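ORF34P2 (Lactococcus phage p2, PDB 2WKD) binds single-stranded DNA with nanomolar affinity and without sequence specificity, as a phage SSB of the OB-fold clan. Local coordinates at residues Gly23-Ile28 with Met50-Gln55. The protein carries 2 engineered substitutions. Sequence-based numbering, arbitrary orientation.
Sequences GDKKII and MPDFIQ. Engineered in segment 50-55: Met50 (natural residue Leu).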
loop_
_atom_site.group_PDB
_atom_site.type_symbol
_atom_site.label_atom_id
_atom_site.label_comp_id
_atom_site.label_asym_id
_atom_site.label_seq_id
_atom_site.Cartn_x
_atom_site.Cartn_y
_atom_site.Cartn_z
ATOM N N GLY A 23 -6.455 -1.717 27.441
ATOM C CA GLY A 23 -6.087 -3.091 27.815
ATOM C C GLY A 23 -5.098 -3.724 26.855
ATOM O O GLY A 23 -4.604 -3.054 25.951
ATOM N N ASP A 24 -4.832 -5.018 27.036
ATOM C CA ASP A 24 -3.939 -5.794 26.159
ATOM C C ASP A 24 -4.329 -5.636 24.684
ATOM O O ASP A 24 -5.491 -5.849 24.326
ATOM C CB ASP A 24 -4.017 -7.295 26.492
ATOM C CG ASP A 24 -3.328 -7.655 27.802
ATOM O OD1 ASP A 24 -2.833 -6.753 28.522
ATOM O OD2 ASP A 24 -3.290 -8.860 28.108
ATOM N N LYS A 25 -3.359 -5.292 23.842
ATOM C CA LYS A 25 -3.564 -5.336 22.398
ATOM C C LYS A 25 -2.400 -6.003 21.734
ATOM O O LYS A 25 -1.240 -5.780 22.123
ATOM C CB LYS A 25 -3.729 -3.939 21.790
ATOM C CG LYS A 25 -4.934 -3.153 22.283
ATOM C CD LYS A 25 -6.237 -3.860 21.954
ATOM C CE LYS A 25 -7.432 -2.973 22.263
ATOM N NZ LYS A 25 -8.688 -3.633 21.813
ATOM N N LYS A 26 -2.718 -6.817 20.730
ATOM C CA LYS A 26 -1.732 -7.295 19.787
ATOM C C LYS A 26 -1.412 -6.183 18.798
ATOM O O LYS A 26 -2.318 -5.468 18.330
ATOM C CB LYS A 26 -2.238 -8.531 19.042
ATOM C CG LYS A 26 -2.219 -9.821 19.842
ATOM C CD LYS A 26 -2.540 -10.998 18.928
ATOM C CE LYS A 26 -2.632 -12.300 19.721
ATOM N NZ LYS A 26 -3.702 -12.294 20.765
ATOM N N ILE A 27 -0.129 -6.014 18.504
ATOM C CA ILE A 27 0.309 -5.107 17.439
ATOM C C ILE A 27 1.146 -5.911 16.448
ATOM O O ILE A 27 2.126 -6.560 16.842
ATOM C CB ILE A 27 1.161 -3.928 17.963
ATOM C CG1 ILE A 27 0.377 -3.087 18.969
ATOM C CG2 ILE A 27 1.647 -3.053 16.797
ATOM C CD1 ILE A 27 1.200 -1.956 19.598
ATOM N N ILE A 28 0.744 -5.870 15.175
ATOM C CA ILE A 28 1.474 -6.551 14.108
ATOM C C ILE A 28 2.317 -5.542 13.326
ATOM O O ILE A 28 1.935 -4.376 13.185
ATOM C CB ILE A 28 0.514 -7.344 13.164
ATOM C CG1 ILE A 28 1.287 -8.424 12.390
ATOM C CG2 ILE A 28 -0.265 -6.392 12.233
ATOM C CD1 ILE A 28 0.421 -9.361 11.557
HETATM N N MSE A 50 -4.526 -5.200 16.404
HETATM C CA MSE A 50 -5.395 -6.314 16.036
HETATM C C MSE A 50 -6.646 -6.273 16.903
HETATM O O MSE A 50 -6.566 -5.922 18.085
HETATM C CB MSE A 50 -4.700 -7.665 16.283
HETATM C CG MSE A 50 -3.382 -7.854 15.576
HETATM SE SE MSE A 50 -3.629 -8.276 13.671
HETATM C CE MSE A 50 -2.318 -9.661 13.570
ATOM N N PRO A 51 -7.807 -6.651 16.327
ATOM C CA PRO A 51 -9.024 -6.857 17.124
ATOM C C PRO A 51 -8.818 -7.977 18.155
ATOM O O PRO A 51 -7.963 -8.845 17.961
ATOM C CB PRO A 51 -10.089 -7.277 16.096
ATOM C CG PRO A 51 -9.409 -7.400 14.774
ATOM C CD PRO A 51 -8.034 -6.781 14.873
ATOM N N ASP A 52 -9.609 -7.966 19.226
ATOM C CA ASP A 52 -9.413 -8.895 20.349
ATOM C C ASP A 52 -9.521 -10.368 19.957
ATOM O O ASP A 52 -8.869 -11.199 20.558
ATOM C CB ASP A 52 -10.387 -8.602 21.494
ATOM C CG ASP A 52 -10.114 -7.266 22.190
ATOM O OD1 ASP A 52 -9.037 -6.657 21.984
ATOM O OD2 ASP A 52 -10.999 -6.826 22.965
ATOM N N PHE A 53 -10.332 -10.692 18.951
ATOM C CA PHE A 53 -10.559 -12.106 18.601
ATOM C C PHE A 53 -9.372 -12.775 17.880
ATOM O O PHE A 53 -9.271 -14.008 17.855
ATOM C CB PHE A 53 -11.832 -12.252 17.766
ATOM C CG PHE A 53 -11.648 -11.887 16.324
ATOM C CD1 PHE A 53 -11.328 -12.867 15.388
ATOM C CD2 PHE A 53 -11.789 -10.567 15.899
ATOM C CE1 PHE A 53 -11.156 -12.530 14.056
ATOM C CE2 PHE A 53 -11.622 -10.227 14.571
ATOM C CZ PHE A 53 -11.301 -11.204 13.650
ATOM N N ILE A 54 -8.487 -11.968 17.291
ATOM C CA ILE A 54 -7.312 -12.480 16.599
ATOM C C ILE A 54 -6.406 -13.230 17.559
ATOM O O ILE A 54 -6.173 -12.771 18.665
ATOM C CB ILE A 54 -6.545 -11.337 15.856
ATOM C CG1 ILE A 54 -7.387 -10.807 14.681
ATOM C CG2 ILE A 54 -5.191 -11.809 15.349
ATOM C CD1 ILE A 54 -7.723 -11.859 13.624
ATOM N N GLN A 55 -5.908 -14.385 17.117
ATOM C CA GLN A 55 -5.012 -15.235 17.904
ATOM C C GLN A 55 -3.673 -15.467 17.203
ATOM O O GLN A 55 -3.588 -15.414 15.982
ATOM C CB GLN A 55 -5.692 -16.574 18.197
ATOM C CG GLN A 55 -6.801 -16.449 19.241
ATOM C CD GLN A 55 -7.106 -17.755 19.923
ATOM O OE1 GLN A 55 -7.816 -18.604 19.373
ATOM N NE2 GLN A 55 -6.579 -17.930 21.140
HETATM O O HOH W 1 -6.695 -7.475 22.527
HETATM O O HOH W 2 -7.870 -3.547 18.863
HETATM O O HOH W 3 -5.522 -7.578 20.088
HETATM O O HOH W 4 -5.996 -10.286 20.020
#
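Two bends, at chi2 (-77°) and again at chi3, carry the chain of Met50 along strand 25-28 toward Ile28, while Ile28 holds CG1 anti to its backbone N (chi1 -160°), so that the selenomethionine methyl lands on the isoleucine. Met50, an engineered residue that is Leu in nature, crosses Ile28 obliquely: its CE sits 3.4 Å from Ile28 CD1, closer than carbons usually pack, and also touches Ile28 CB, with SE alongside CG2. Nearer the backbone, CG of Met50 lies against CB of Lys26. The buried selenomethionine also touches Ala10 and Val84 of strand 77-87. The main chain ties in here as well, Met50 N donating to Lys26 O at 2.9 Å and nearly straight (167°), with the N-H above the carbonyl plane. This bond extends the antiparallel pairing of strands 25-31 and 45-49, within a sheet consistent with the OB fold, before the chain turns through a type I turn from Pro51 to Ile54. Ordered waters link the two segments beside this bond: one molecule accepts from Lys26 N and donates to Met50 O, and a second links the same Met50 O to Lys25 NZ. Lys25, bent at chi2 and extended beyond, reaches obliquely across to Asp52, its NZ forming a salt bridge with OD1 (3.0 Å) from above the carboxylate plane. A third water joins that OD1 to Asp24 O. Lys26 stays extended until chi4 and then kinks, sending NZ to Ile54 O in a weak bond (3.3 Å); a fourth water, which accepts from NZ, connects it to the carbonyls of Asp52 and Ile54.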